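Local coordinates for protein carbohydrate binding module (Ruminococcus flavefaciens, PDB 4V1K) that probably binds plant cell-wall polysaccharide as a non-catalytic module of the cellulosomal family 9 glycoside hydrolase Cel9A, at residues V46-N51 with D120-D125; K52-Y57 with Q81-N86. All blocks are in the same frame, centred on the assembly; numbering follows the deposited sequence. Where two conformers were deposited one is given.

Interaction 1 of 2, residues V46-N51 with D120-D125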
loop_
_atom_site.group_PDB
_atom_site.type_symbol
_atom_site.label_atom_id
_atom_site.label_comp_id
_atom_site.label_asym_id
_atom_site.label_seq_id
_atom_site.Cartn_x
_atom_site.Cartn_y
_atom_site.Cartn_z
ATOM N N VAL A 46 -3.517 -1.996 4.350
ATOM C CA VAL A 46 -2.238 -2.409 4.921
ATOM C C VAL A 46 -2.467 -2.580 6.437
ATOM O O VAL A 46 -2.784 -1.617 7.152
ATOM C CB VAL A 46 -1.128 -1.412 4.616
ATOM C CG1 VAL A 46 0.180 -1.874 5.258
ATOM C CG2 VAL A 46 -0.970 -1.259 3.084
ATOM N N ASN A 47 -2.289 -3.811 6.911
ATOM C CA ASN A 47 -2.475 -4.165 8.326
ATOM C C ASN A 47 -1.128 -4.171 9.015
ATOM O O ASN A 47 -0.217 -4.919 8.610
ATOM C CB ASN A 47 -3.191 -5.507 8.447
ATOM C CG ASN A 47 -4.572 -5.450 7.848
ATOM O OD1 ASN A 47 -5.431 -4.722 8.335
ATOM N ND2 ASN A 47 -4.783 -6.175 6.773
ATOM N N ILE A 48 -1.012 -3.339 10.045
ATOM C CA ILE A 48 0.263 -3.191 10.743
ATOM C C ILE A 48 0.130 -3.432 12.234
ATOM O O ILE A 48 -0.956 -3.283 12.800
ATOM C CB ILE A 48 0.922 -1.808 10.491
ATOM C CG1 ILE A 48 0.104 -0.653 11.077
ATOM C CG2 ILE A 48 1.172 -1.565 9.021
ATOM C CD1 ILE A 48 0.818 0.695 11.065
ATOM N N SER A 49 1.250 -3.780 12.857
ATOM C CA SER A 49 1.311 -3.995 14.295
ATOM C C SER A 49 2.647 -3.570 14.872
ATOM O O SER A 49 3.646 -3.415 14.144
ATOM C CB SER A 49 0.971 -5.455 14.616
ATOM O OG SER A 49 1.975 -6.352 14.202
ATOM N N ALA A 50 2.678 -3.379 16.180
ATOM C CA ALA A 50 3.857 -2.882 16.858
ATOM C C ALA A 50 3.844 -3.397 18.293
ATOM O O ALA A 50 2.879 -4.063 18.728
ATOM C CB ALA A 50 3.865 -1.359 16.821
ATOM N N ASN A 51 4.917 -3.113 19.021
ATOM C CA ASN A 51 5.033 -3.513 20.412
ATOM C C ASN A 51 4.526 -2.452 21.398
ATOM O O ASN A 51 4.630 -2.617 22.614
ATOM C CB ASN A 51 6.492 -3.884 20.693
ATOM C CG ASN A 51 6.874 -5.205 20.052
ATOM O OD1 ASN A 51 6.031 -6.081 19.883
ATOM N ND2 ASN A 51 8.133 -5.348 19.682
ATOM N N ASP A 120 8.125 4.165 15.892
ATOM C CA ASP A 120 9.151 4.084 14.820
ATOM C C ASP A 120 9.270 2.708 14.149
ATOM O O ASP A 120 9.550 2.590 12.943
ATOM C CB ASP A 120 10.509 4.498 15.382
ATOM C CG ASP A 120 11.489 4.905 14.321
ATOM O OD1 ASP A 120 11.133 5.806 13.528
ATOM O OD2 ASP A 120 12.635 4.374 14.298
ATOM N N GLU A 121 9.069 1.684 14.950
ATOM C CA GLU A 121 9.245 0.304 14.554
ATOM C C GLU A 121 7.896 -0.384 14.470
ATOM O O GLU A 121 7.111 -0.392 15.431
ATOM C CB GLU A 121 10.177 -0.427 15.527
ATOM C CG GLU A 121 11.609 0.093 15.422
ATOM C CD GLU A 121 12.624 -0.589 16.318
ATOM O OE1 GLU A 121 12.493 -1.772 16.682
ATOM O OE2 GLU A 121 13.618 0.101 16.637
ATOM N N PHE A 122 7.613 -0.950 13.303
ATOM C CA PHE A 122 6.346 -1.676 13.117
ATOM C C PHE A 122 6.520 -2.787 12.100
ATOM O O PHE A 122 7.506 -2.820 11.361
ATOM C CB PHE A 122 5.220 -0.708 12.702
ATOM C CG PHE A 122 5.401 -0.106 11.323
ATOM C CD1 PHE A 122 6.193 1.018 11.150
ATOM C CD2 PHE A 122 4.770 -0.627 10.216
ATOM C CE1 PHE A 122 6.374 1.585 9.915
ATOM C CE2 PHE A 122 4.945 -0.056 8.955
ATOM C CZ PHE A 122 5.745 1.055 8.804
ATOM N N THR A 123 5.558 -3.698 12.078
ATOM C CA THR A 123 5.528 -4.794 11.097
ATOM C C THR A 123 4.318 -4.682 10.184
ATOM O O THR A 123 3.186 -4.402 10.644
ATOM C CB THR A 123 5.513 -6.171 11.812
ATOM O OG1 THR A 123 6.668 -6.292 12.658
ATOM C CG2 THR A 123 5.551 -7.321 10.798
ATOM N N ILE A 124 4.570 -4.848 8.884
ATOM C CA ILE A 124 3.494 -5.010 7.888
ATOM C C ILE A 124 3.096 -6.482 7.917
ATOM O O ILE A 124 3.807 -7.379 7.362
ATOM C CB ILE A 124 3.941 -4.559 6.464
ATOM C CG1 ILE A 124 4.317 -3.071 6.489
ATOM C CG2 ILE A 124 2.848 -4.820 5.416
ATOM C CD1 ILE A 124 4.956 -2.587 5.191
ATOM N N ASP A 125 1.966 -6.739 8.569
ATOM C CA ASP A 125 1.487 -8.109 8.715
ATOM C C ASP A 125 0.790 -8.645 7.469
ATOM O O ASP A 125 0.966 -9.830 7.115
ATOM C CB ASP A 125 0.555 -8.214 9.911
ATOM C CG ASP A 125 1.256 -7.904 11.240
ATOM O OD1 ASP A 125 2.368 -8.406 11.495
ATOM O OD2 ASP A 125 0.658 -7.174 12.044
HETATM O O HOH W 1 7.192 -1.777 17.677
#

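Interaction 2 of 2, residues K52-Y57 with Q81-N86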
loop_
_atom_site.group_PDB
_atom_site.type_symbol
_atom_site.label_atom_id
_atom_site.label_comp_id
_atom_site.label_asym_id
_atom_site.label_seq_id
_atom_site.Cartn_x
_atom_site.Cartn_y
_atom_site.Cartn_z
ATOM N N LYS A 52 3.984 -1.362 20.864
ATOM C CA LYS A 52 3.448 -0.275 21.668
ATOM C C LYS A 52 2.379 0.408 20.833
ATOM O O LYS A 52 2.190 0.063 19.656
ATOM C CB LYS A 52 4.569 0.696 22.032
ATOM C CG LYS A 52 5.279 1.285 20.830
ATOM C CD LYS A 52 6.498 2.114 21.227
ATOM C CE LYS A 52 6.086 3.503 21.684
ATOM N NZ LYS A 52 7.240 4.443 21.721
ATOM N N ASN A 53 1.665 1.349 21.427
ATOM C CA ASN A 53 0.606 2.060 20.687
ATOM C C ASN A 53 1.201 2.791 19.479
ATOM O O ASN A 53 2.226 3.461 19.581
ATOM C CB ASN A 53 -0.168 3.023 21.600
ATOM C CG ASN A 53 -0.986 2.281 22.657
ATOM O OD1 ASN A 53 -1.270 1.083 22.519
ATOM N ND2 ASN A 53 -1.369 2.983 23.711
ATOM N N ILE A 54 0.547 2.663 18.336
ATOM C CA ILE A 54 1.110 3.137 17.087
ATOM C C ILE A 54 1.018 4.642 16.902
ATOM O O ILE A 54 1.985 5.257 16.477
ATOM C CB ILE A 54 0.463 2.383 15.900
ATOM C CG1 ILE A 54 0.992 0.945 15.901
ATOM C CG2 ILE A 54 0.763 3.070 14.567
ATOM C CD1 ILE A 54 0.211 -0.010 15.059
ATOM N N GLY A 55 -0.134 5.225 17.207
ATOM C CA GLY A 55 -0.352 6.644 16.970
ATOM C C GLY A 55 -0.598 6.980 15.515
ATOM O O GLY A 55 -1.220 6.196 14.796
ATOM N N LYS A 56 -0.150 8.167 15.098
ATOM C CA LYS A 56 -0.434 8.655 13.756
ATOM C C LYS A 56 0.545 8.173 12.690
ATOM O O LYS A 56 1.776 8.190 12.874
ATOM C CB LYS A 56 -0.501 10.181 13.714
ATOM C CG LYS A 56 -1.921 10.676 13.931
ATOM C CD LYS A 56 -2.055 12.174 13.711
ATOM C CE LYS A 56 -1.567 12.979 14.884
ATOM N NZ LYS A 56 -2.426 12.825 16.092
ATOM N N TYR A 57 -0.048 7.778 11.584
ATOM C CA TYR A 57 0.610 7.543 10.293
ATOM C C TYR A 57 0.224 8.672 9.343
ATOM O O TYR A 57 -0.934 9.060 9.301
ATOM C CB TYR A 57 0.116 6.204 9.697
ATOM C CG TYR A 57 0.258 6.048 8.186
ATOM C CD1 TYR A 57 1.435 5.549 7.611
ATOM C CD2 TYR A 57 -0.780 6.398 7.328
ATOM C CE1 TYR A 57 1.561 5.422 6.238
ATOM C CE2 TYR A 57 -0.661 6.293 5.943
ATOM C CZ TYR A 57 0.494 5.785 5.398
ATOM O OH TYR A 57 0.552 5.670 4.019
ATOM N N GLN A 81 -3.946 8.801 9.480
ATOM C CA GLN A 81 -4.706 7.793 10.236
ATOM C C GLN A 81 -4.083 7.681 11.626
ATOM O O GLN A 81 -2.871 7.572 11.749
ATOM C CB GLN A 81 -4.554 6.440 9.544
ATOM C CG GLN A 81 -4.998 5.230 10.328
ATOM C CD GLN A 81 -6.428 4.902 10.045
ATOM O OE1 GLN A 81 -6.888 5.085 8.932
ATOM N NE2 GLN A 81 -7.135 4.404 11.037
ATOM N N SER A 82 -4.898 7.696 12.664
ATOM C CA SER A 82 -4.404 7.481 14.021
ATOM C C SER A 82 -4.864 6.092 14.466
ATOM O O SER A 82 -6.040 5.758 14.343
ATOM C CB SER A 82 -4.944 8.539 14.980
ATOM O OG SER A 82 -4.332 8.419 16.261
ATOM N N ILE A 83 -3.921 5.310 14.977
ATOM C CA ILE A 83 -4.162 3.961 15.472
ATOM C C ILE A 83 -3.935 3.965 16.984
ATOM O O ILE A 83 -2.829 4.194 17.463
ATOM C CB ILE A 83 -3.245 2.925 14.769
ATOM C CG1 ILE A 83 -3.561 2.883 13.270
ATOM C CG2 ILE A 83 -3.402 1.545 15.406
ATOM C CD1 ILE A 83 -2.578 2.089 12.427
ATOM N N SER A 84 -4.997 3.711 17.745
ATOM C CA SER A 84 -4.908 3.929 19.186
ATOM C C SER A 84 -4.180 2.802 19.940
ATOM O O SER A 84 -3.569 3.058 20.993
ATOM C CB SER A 84 -6.280 4.255 19.803
ATOM O OG SER A 84 -7.201 3.271 19.481
ATOM N N GLY A 85 -4.232 1.583 19.414
ATOM C CA GLY A 85 -3.588 0.431 20.074
ATOM C C GLY A 85 -2.366 -0.074 19.339
ATOM O O GLY A 85 -1.752 0.681 18.562
ATOM N N ASN A 86 -2.023 -1.340 19.581
ATOM C CA ASN A 86 -0.785 -1.963 19.056
ATOM C C ASN A 86 -0.958 -2.529 17.617
ATOM O O ASN A 86 -0.028 -3.071 17.049
ATOM C CB ASN A 86 -0.312 -3.137 19.981
ATOM C CG ASN A 86 0.241 -2.694 21.338
ATOM O OD1 ASN A 86 0.979 -3.459 21.986
ATOM N ND2 ASN A 86 -0.132 -1.519 21.806
HETATM O O HOH W 2 -2.258 10.039 17.431
#

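Interaction 1 of 2, residues V46-N51 with D120-D125
Ile-48 and Ile-124 face each other as a non-hydrogen-bonded antiparallel pair, next to the hydrogen-bonded pair Ser-49 and Thr-123, where strands 41-49 and 121-131 run together in the middle of the four-stranded sheet of this two-sheet beta fold. The short strand segments approach to 4.7 Å with their directions 142° apart. Thr-123 N gives an almost straight bond to Ser-49 O (2.8 Å, 172° at the hydrogen), Ser-49 N returns one to Thr-123 O, and Asp-125 N reaches Asn-47 O in a more bent bond. Beyond the paired residues a water takes the N-H of Asn-51 and donates to Glu-121 O, bridging the two segments as they separate.

On the buried face, Ile-48 CG2, set anti to the carbonyl carbon and beside the backbone N, lies 3.9 Å from Phe-122 CD2, meeting the ring obliquely. Val-46 CG1 and Ile-124 CG2 add a methyl contact at 4.0 Å. Ile-117 touches both Ile-48 and Phe-122, so the other sheet closes over this apolar patch.

The face bearing Ser-49 and Thr-123 is polar. Asn-47 OD1 bonds Thr-89 of strand 87-93 and its ND2 bonds Ser-126 of strand 121-131, while Ser-49 OG donates to the syn lone pair of Asp-125 OD2 at 2.7 Å.

Interaction 2 of 2, residues K52-Y57 with Q81-N86
Ile-54 and Ile-83 cross obliquely, CB to CB at 3.9 Å, at the open end of the beta hairpin formed by strands 55-64 and 73-83. Each holds CG2 anti to its backbone N, and these branches lie close to the partner: Ile-54 CG2 nears Ile-83 CD1, while Ile-83 CG2 comes 3.9 Å from Ile-54 CD1. Ile-48 of strand 41-49 touches both. Gly-55 and Ile-83 exchange two backbone bonds. Ile-83 N stands 43° above the carbonyl plane of Gly-55, whose positive phi favours glycine. Tyr-57 and Gln-81 form the next hydrogen-bonded pair. Tyr-57 carries CG anti to its backbone N (chi1 158°); its hydroxyl bonds Gly-113 O, and its ring meets that of Phe-112 at a small angle between planes.

On the face of Lys-56 and Ser-82, Lys-56 CG rests 3.8 Å from Ser-82 CB. Bends at chi3 and chi4 bring NZ to a water that it shares with Ser-82 OG. At the loop end the amides of Asn-53 and Asn-86 cross with planes 69° apart, Asn-53 OD1 lying 2.9 Å from Asn-86 ND2, while Ile-54 N bonds Gly-85 O.

Backbone bonds, the isoleucine pair and the asparagine side chains thus share the contact, while the water-bonded lysine ammonium is consistent with a solvent-facing surface.

Interaction 2 is nested in the chain loop closed by interaction 1, with centres 10 Å apart on the same side of the molecule. Interaction 1 joins two inner strands of the four-stranded sheet that are distant in sequence; interaction 2 joins the open end of a hairpin of the other sheet. Both are partly buried, but interaction 2 has more exposed residues and its centre lies farther from that of the chain (about 17 against 13 Å). Each has one bridging water; a serine-aspartate bond marks 46-51 with 120-125, asparagine amides and a lysine 52-57 with 81-86. The contacts meet where Ala-50 N probably bonds Asn-86 O (2.9 Å) and Ile-48 CD1 packs on Ile-83 CD1, so that their apolar sides adjoin.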